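Local coordinates for protein ethylbenzene dehydrogenase alpha-subunit (Aromatoleum aromaticum, PDB 2IVF) that carries a molybdenum atom, two molybdopterin-type dinucleotide cofactors and an iron-sulfur cluster, as a member of the molybdopterin oxidoreductase family, at residues 145-150 with 156-161; 624-629 with 643-648. All coordinates share one frame; numbering follows the deposited sequence.

Contact 1: residues 145-150 with 156-161; sequences YPLKRV and GKWKRV
Tyr-145 meets Arg-160 first. The ring atoms CD1 and CE1 lie against NE, CZ and NH2, with CE1 3.4 Å from Arg-160 NH2. CE1 sits above one face of the guanidinium, towards its rim, and the two planes are 46° apart. Arg-160 gets there because CG is anti to the backbone N (chi1 180°) and the chain runs straight to NE. Its NH2 is also salt-bridged to Glu-683. At Pro-146, the carbonyl O accepts a hydrogen bond from Val-161 N at 2.9 Å, the donor well above the carbonyl plane. The proline ring rests on Val-161 O and CG2. Leu-147 shares a non-hydrogen-bonded pair with Arg-160. Its CB is 3.8 Å from Trp-158 CE3, and its CD1 lies over one indole face. Lys-148 forms the hydrogen-bonded pair with Lys-159: Lys-148 N to Lys-159 O is 2.7 Å, and Lys-159 N to Lys-148 O is 3.0 Å. Lys-148 CB packs on Val-161 CG1 at 3.6 Å. The extended lysine chain then carries NZ away to salt bridges with Asp-169 and Glu-165 of helix 163-181. Arg-149 pairs with Trp-158 without direct backbone bonds, and its CB faces the indole atom CZ3. Val-150 N closes the pairing by donating to Lys-157 O at 2.9 Å. Its CG2 lies across Lys-159, 3.8 Å from Lys-159 CB. Leu-147 and Trp-158 also pack on Tyr-104 and Phe-103, respectively, of the beta-subunit, so the partner chain covers part of this face. The whole is an antiparallel beta hairpin. Within this chain, strand 158-160 is the outermost strand of a mixed sheet of the molybdopterin oxidoreductase fold, and strand 147-149 joins it to strand 648-651.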
loop_
_atom_site.group_PDB
_atom_site.type_symbol
_atom_site.label_atom_id
_atom_site.label_comp_id
_atom_site.label_asym_id
_atom_site.label_seq_id
_atom_site.Cartn_x
_atom_site.Cartn_y
_atom_site.Cartn_z
ATOM N N TYR A 145 -16.467 1.156 21.571
ATOM C CA TYR A 145 -16.814 1.249 22.969
ATOM C C TYR A 145 -15.735 0.629 23.793
ATOM O O TYR A 145 -15.065 -0.314 23.331
ATOM C CB TYR A 145 -18.144 0.546 23.289
ATOM C CG TYR A 145 -19.279 1.137 22.529
ATOM C CD1 TYR A 145 -19.933 2.253 22.994
ATOM C CD2 TYR A 145 -19.667 0.617 21.310
ATOM C CE1 TYR A 145 -20.935 2.847 22.273
ATOM C CE2 TYR A 145 -20.684 1.214 20.569
ATOM C CZ TYR A 145 -21.310 2.315 21.068
ATOM O OH TYR A 145 -22.335 2.908 20.386
ATOM N N PRO A 146 -15.561 1.133 25.003
ATOM C CA PRO A 146 -14.553 0.496 25.840
ATOM C C PRO A 146 -14.932 -0.929 26.097
ATOM O O PRO A 146 -16.097 -1.209 26.389
ATOM C CB PRO A 146 -14.589 1.295 27.126
ATOM C CG PRO A 146 -15.186 2.602 26.767
ATOM C CD PRO A 146 -16.175 2.296 25.676
ATOM N N LEU A 147 -13.959 -1.815 25.958
ATOM C CA LEU A 147 -14.165 -3.242 26.154
ATOM C C LEU A 147 -13.317 -3.712 27.293
ATOM O O LEU A 147 -12.147 -3.303 27.412
ATOM C CB LEU A 147 -13.722 -3.969 24.892
ATOM C CG LEU A 147 -14.544 -3.614 23.662
ATOM C CD1 LEU A 147 -13.894 -4.280 22.387
ATOM C CD2 LEU A 147 -15.991 -4.015 23.885
ATOM N N LYS A 148 -13.877 -4.629 28.064
ATOM C CA LYS A 148 -13.178 -5.280 29.133
ATOM C C LYS A 148 -13.166 -6.797 28.910
ATOM O O LYS A 148 -14.183 -7.405 28.605
ATOM C CB LYS A 148 -13.838 -4.932 30.459
ATOM C CG LYS A 148 -13.238 -5.665 31.673
ATOM C CD LYS A 148 -13.632 -4.903 32.916
ATOM C CE LYS A 148 -13.171 -5.514 34.180
ATOM N NZ LYS A 148 -13.247 -4.423 35.216
ATOM N N ARG A 149 -12.002 -7.385 29.112
ATOM C CA ARG A 149 -11.806 -8.799 28.940
ATOM C C ARG A 149 -12.696 -9.591 29.873
ATOM O O ARG A 149 -12.789 -9.311 31.076
ATOM C CB ARG A 149 -10.343 -9.159 29.239
ATOM C CG ARG A 149 -10.056 -10.627 29.261
ATOM C CD ARG A 149 -8.546 -10.871 29.311
ATOM N NE ARG A 149 -7.923 -10.405 30.567
ATOM C CZ ARG A 149 -7.839 -11.085 31.708
ATOM N NH1 ARG A 149 -8.386 -12.295 31.850
ATOM N NH2 ARG A 149 -7.225 -10.530 32.750
ATOM N N VAL A 150 -13.305 -10.619 29.295
ATOM C CA VAL A 150 -14.124 -11.542 30.008
ATOM C C VAL A 150 -13.485 -12.918 30.192
ATOM O O VAL A 150 -13.590 -13.487 31.268
ATOM C CB VAL A 150 -15.499 -11.663 29.319
ATOM C CG1 VAL A 150 -16.278 -12.875 29.859
ATOM C CG2 VAL A 150 -16.294 -10.392 29.597
ATOM N N GLY A 156 -11.042 -13.874 23.010
ATOM C CA GLY A 156 -12.040 -13.213 22.166
ATOM C C GLY A 156 -13.387 -13.079 22.834
ATOM O O GLY A 156 -14.447 -13.124 22.170
ATOM N N LYS A 157 -13.346 -12.960 24.160
ATOM C CA LYS A 157 -14.532 -12.737 24.963
ATOM C C LYS A 157 -14.430 -11.363 25.634
ATOM O O LYS A 157 -13.542 -11.122 26.484
ATOM C CB LYS A 157 -14.703 -13.838 26.026
ATOM C CG LYS A 157 -14.853 -15.281 25.493
ATOM C CD LYS A 157 -15.226 -16.234 26.639
ATOM C CE LYS A 157 -15.339 -17.683 26.177
ATOM N NZ LYS A 157 -15.753 -18.566 27.281
ATOM N N TRP A 158 -15.328 -10.459 25.226
ATOM C CA TRP A 158 -15.323 -9.088 25.664
ATOM C C TRP A 158 -16.694 -8.625 26.124
ATOM O O TRP A 158 -17.740 -9.152 25.724
ATOM C CB TRP A 158 -14.947 -8.208 24.466
ATOM C CG TRP A 158 -13.614 -8.444 23.854
ATOM C CD1 TRP A 158 -13.339 -9.048 22.652
ATOM C CD2 TRP A 158 -12.360 -7.988 24.371
ATOM N NE1 TRP A 158 -11.979 -9.004 22.407
ATOM C CE2 TRP A 158 -11.363 -8.350 23.443
ATOM C CE3 TRP A 158 -11.987 -7.289 25.527
ATOM C CZ2 TRP A 158 -10.043 -8.042 23.635
ATOM C CZ3 TRP A 158 -10.661 -7.000 25.729
ATOM C CH2 TRP A 158 -9.702 -7.367 24.785
ATOM N N LYS A 159 -16.693 -7.635 27.004
ATOM C CA LYS A 159 -17.910 -6.906 27.343
ATOM C C LYS A 159 -17.647 -5.408 27.306
ATOM O O LYS A 159 -16.521 -4.932 27.533
ATOM C CB LYS A 159 -18.410 -7.332 28.713
ATOM C CG LYS A 159 -17.696 -6.702 29.901
ATOM C CD LYS A 159 -18.205 -7.319 31.193
ATOM C CE LYS A 159 -17.351 -6.940 32.393
ATOM N NZ LYS A 159 -17.874 -7.525 33.648
ATOM N N ARG A 160 -18.679 -4.675 26.926
ATOM C CA ARG A 160 -18.620 -3.249 26.924
ATOM C C ARG A 160 -18.643 -2.779 28.374
ATOM O O ARG A 160 -19.395 -3.310 29.184
ATOM C CB ARG A 160 -19.874 -2.731 26.255
ATOM C CG ARG A 160 -19.974 -1.239 26.181
ATOM C CD ARG A 160 -21.343 -0.844 25.656
ATOM N NE ARG A 160 -21.495 0.617 25.631
ATOM C CZ ARG A 160 -22.594 1.256 25.213
ATOM N NH1 ARG A 160 -23.653 0.582 24.754
ATOM N NH2 ARG A 160 -22.633 2.588 25.243
ATOM N N VAL A 161 -17.835 -1.765 28.688
ATOM C CA VAL A 161 -17.921 -1.061 29.969
ATOM C C VAL A 161 -17.842 0.432 29.686
ATOM O O VAL A 161 -17.563 0.807 28.553
ATOM C CB VAL A 161 -16.753 -1.457 30.877
ATOM C CG1 VAL A 161 -16.791 -2.964 31.138
ATOM C CG2 VAL A 161 -15.439 -1.060 30.217
#

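Contact 2: residues 624-629 with 643-648; sequences VLFPKL and AMYADI
The rings of Phe-626 and Tyr-645 meet obliquely, as neither a stack nor an edge-to-face pair. Their centroids are 5.7 Å apart and their planes are turned 39° from each other. One corner of the phenylalanine ring, CE2, makes the contact. It fits against the root of the tyrosine side chain. The two side chains cross at about a right angle. Phe-626 lies in the C-terminal part of the helical region that starts at residue 617. This region belongs to a beta-alpha-beta crossover, in which it links the parallel neighbours 602-606 and 631-636. Tyr-645 belongs to the loop that leads from strand 631-636 to the next parallel strand, 648-651. The contact therefore joins this helical region to the connection between the two strands that follow it. It is small and apolar, with no hydrogen bond across it, but both residues are buried. Short turns fix the backbone on each side. Residues 626-628 form a 3-10 segment, where Lys-628 N bonds to Leu-625 O at 2.7 Å and Leu-629 N to Phe-626 O at 2.9 Å. Residues 643-645 form another, where Ala-646 N bonds to Ala-643 O at 3.0 Å. Phe-626 also packs on Ile-632 of strand 631-636, and Tyr-645 touches Gln-109 of the beta-subunit. Nearby, the buried Asp-647 is held through OD2 by Arg-153 and by the backbone N of Ile-632. This ties the end of the loop to strand 631-636. The phenylalanine ring is turned with chi2 near -10°, and this rotation presents CE2 to the tyrosine. Phe-626 CE2 comes to 3.6 Å from Tyr-645 CB and 3.8 Å from Tyr-645 CG.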
loop_
_atom_site.group_PDB
_atom_site.type_symbol
_atom_site.label_atom_id
_atom_site.label_comp_id
_atom_site.label_asym_id
_atom_site.label_seq_id
_atom_site.Cartn_x
_atom_site.Cartn_y
_atom_site.Cartn_z
ATOM N N VAL A 624 6.228 -15.127 28.065
ATOM C CA VAL A 624 7.156 -14.613 29.074
ATOM C C VAL A 624 6.660 -13.312 29.695
ATOM O O VAL A 624 6.633 -13.205 30.893
ATOM C CB VAL A 624 8.589 -14.423 28.513
ATOM C CG1 VAL A 624 9.520 -13.990 29.630
ATOM C CG2 VAL A 624 9.135 -15.763 27.899
ATOM N N LEU A 625 6.268 -12.332 28.889
ATOM C CA LEU A 625 5.854 -11.031 29.433
ATOM C C LEU A 625 4.430 -10.989 29.989
ATOM O O LEU A 625 4.196 -10.595 31.142
ATOM C CB LEU A 625 6.008 -9.951 28.365
ATOM C CG LEU A 625 5.560 -8.531 28.753
ATOM C CD1 LEU A 625 6.366 -8.031 29.962
ATOM C CD2 LEU A 625 5.633 -7.549 27.600
ATOM N N PHE A 626 3.458 -11.331 29.152
ATOM C CA PHE A 626 2.065 -11.225 29.564
ATOM C C PHE A 626 1.770 -11.806 30.941
ATOM O O PHE A 626 1.069 -11.150 31.717
ATOM C CB PHE A 626 1.114 -11.788 28.501
ATOM C CG PHE A 626 1.064 -11.002 27.228
ATOM C CD1 PHE A 626 1.654 -9.747 27.108
ATOM C CD2 PHE A 626 0.388 -11.525 26.125
ATOM C CE1 PHE A 626 1.567 -9.031 25.926
ATOM C CE2 PHE A 626 0.297 -10.825 24.956
ATOM C CZ PHE A 626 0.883 -9.593 24.837
ATOM N N PRO A 627 2.293 -13.017 31.282
ATOM C CA PRO A 627 2.104 -13.553 32.616
ATOM C C PRO A 627 2.560 -12.658 33.779
ATOM O O PRO A 627 2.059 -12.820 34.887
ATOM C CB PRO A 627 2.898 -14.873 32.574
ATOM C CG PRO A 627 2.754 -15.287 31.173
ATOM C CD PRO A 627 2.993 -14.003 30.440
ATOM N N LYS A 628 3.465 -11.714 33.539
ATOM C CA LYS A 628 3.941 -10.837 34.622
ATOM C C LYS A 628 3.062 -9.601 34.717
ATOM O O LYS A 628 3.066 -8.904 35.708
ATOM C CB LYS A 628 5.353 -10.354 34.324
ATOM C CG LYS A 628 6.422 -11.395 34.329
ATOM C CD LYS A 628 7.625 -10.916 33.467
ATOM C CE LYS A 628 8.789 -11.874 33.657
ATOM N NZ LYS A 628 10.106 -11.388 33.207
ATOM N N LEU A 629 2.336 -9.319 33.647
ATOM C CA LEU A 629 1.586 -8.072 33.537
ATOM C C LEU A 629 0.237 -8.166 34.215
ATOM O O LEU A 629 -0.539 -9.087 33.926
ATOM C CB LEU A 629 1.396 -7.692 32.063
ATOM C CG LEU A 629 2.657 -7.303 31.286
ATOM C CD1 LEU A 629 2.284 -7.046 29.871
ATOM C CD2 LEU A 629 3.304 -6.040 31.903
ATOM N N ALA A 643 -4.227 -6.101 20.714
ATOM C CA ALA A 643 -5.397 -5.681 21.489
ATOM C C ALA A 643 -6.250 -6.859 21.914
ATOM O O ALA A 643 -6.906 -6.811 22.948
ATOM C CB ALA A 643 -6.256 -4.642 20.678
ATOM N N MET A 644 -6.247 -7.928 21.115
ATOM C CA MET A 644 -6.961 -9.148 21.478
ATOM C C MET A 644 -6.464 -9.761 22.770
ATOM O O MET A 644 -7.170 -10.537 23.398
ATOM C CB MET A 644 -6.941 -10.142 20.319
ATOM C CG MET A 644 -7.885 -9.688 19.187
ATOM S SD MET A 644 -9.613 -9.778 19.695
ATOM C CE MET A 644 -9.886 -11.558 19.859
ATOM N N TYR A 645 -5.245 -9.420 23.175
ATOM C CA TYR A 645 -4.690 -9.921 24.420
ATOM C C TYR A 645 -4.771 -8.931 25.559
ATOM O O TYR A 645 -4.329 -9.220 26.666
ATOM C CB TYR A 645 -3.222 -10.291 24.229
ATOM C CG TYR A 645 -3.033 -11.457 23.343
ATOM C CD1 TYR A 645 -2.994 -11.280 21.982
ATOM C CD2 TYR A 645 -2.928 -12.763 23.853
ATOM C CE1 TYR A 645 -2.835 -12.337 21.142
ATOM C CE2 TYR A 645 -2.753 -13.844 22.981
ATOM C CZ TYR A 645 -2.703 -13.583 21.618
ATOM O OH TYR A 645 -2.537 -14.584 20.666
ATOM N N ALA A 646 -5.368 -7.786 25.311
ATOM C CA ALA A 646 -5.474 -6.759 26.322
ATOM C C ALA A 646 -6.539 -7.091 27.359
ATOM O O ALA A 646 -7.451 -7.909 27.142
ATOM C CB ALA A 646 -5.805 -5.417 25.653
ATOM N N ASP A 647 -6.422 -6.448 28.507
ATOM C CA ASP A 647 -7.424 -6.506 29.525
ATOM C C ASP A 647 -8.485 -5.471 29.294
ATOM O O ASP A 647 -9.630 -5.705 29.637
ATOM C CB ASP A 647 -6.790 -6.295 30.883
ATOM C CG ASP A 647 -5.679 -7.273 31.136
ATOM O OD1 ASP A 647 -5.881 -8.499 30.921
ATOM O OD2 ASP A 647 -4.604 -6.806 31.537
ATOM N N ILE A 648 -8.088 -4.331 28.723
ATOM C CA ILE A 648 -8.964 -3.194 28.513
ATOM C C ILE A 648 -8.622 -2.615 27.146
ATOM O O ILE A 648 -7.448 -2.395 26.828
ATOM C CB ILE A 648 -8.735 -2.089 29.603
ATOM C CG1 ILE A 648 -9.117 -2.558 30.997
ATOM C CG2 ILE A 648 -9.515 -0.809 29.244
ATOM C CD1 ILE A 648 -10.592 -2.879 31.205
#

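Contact 1 and contact 2 have centres 14 Å apart and touch directly. Arg-149 NE of contact 1 forms a salt bridge with Asp-647 OD1 of contact 2 at 2.8 Å. The indole of Trp-158 reaches the same loop: its CH2 lies 3.3 Å from Ala-646 O and 3.4 Å from Ala-643 O. Gly-156 CA packs on Met-644 CE as well. Leu-147 and Arg-149 also share backbone bonds with Val-649 and Asp-647, so strand 147-149 adds on, antiparallel, beside the strand that begins at the end of contact 2. The side chains of Trp-158 and Tyr-645 are about 13 Å and 12 Å from the bound phosphoric acid 4-(2-amino-4-oxo-3,4,5,6,-tetrahydro-pteridin-6-yl)-2-hydroxy-3,4-dimercapto-but-3-en-yl ester guanylate ester (MD1), so neither touches it.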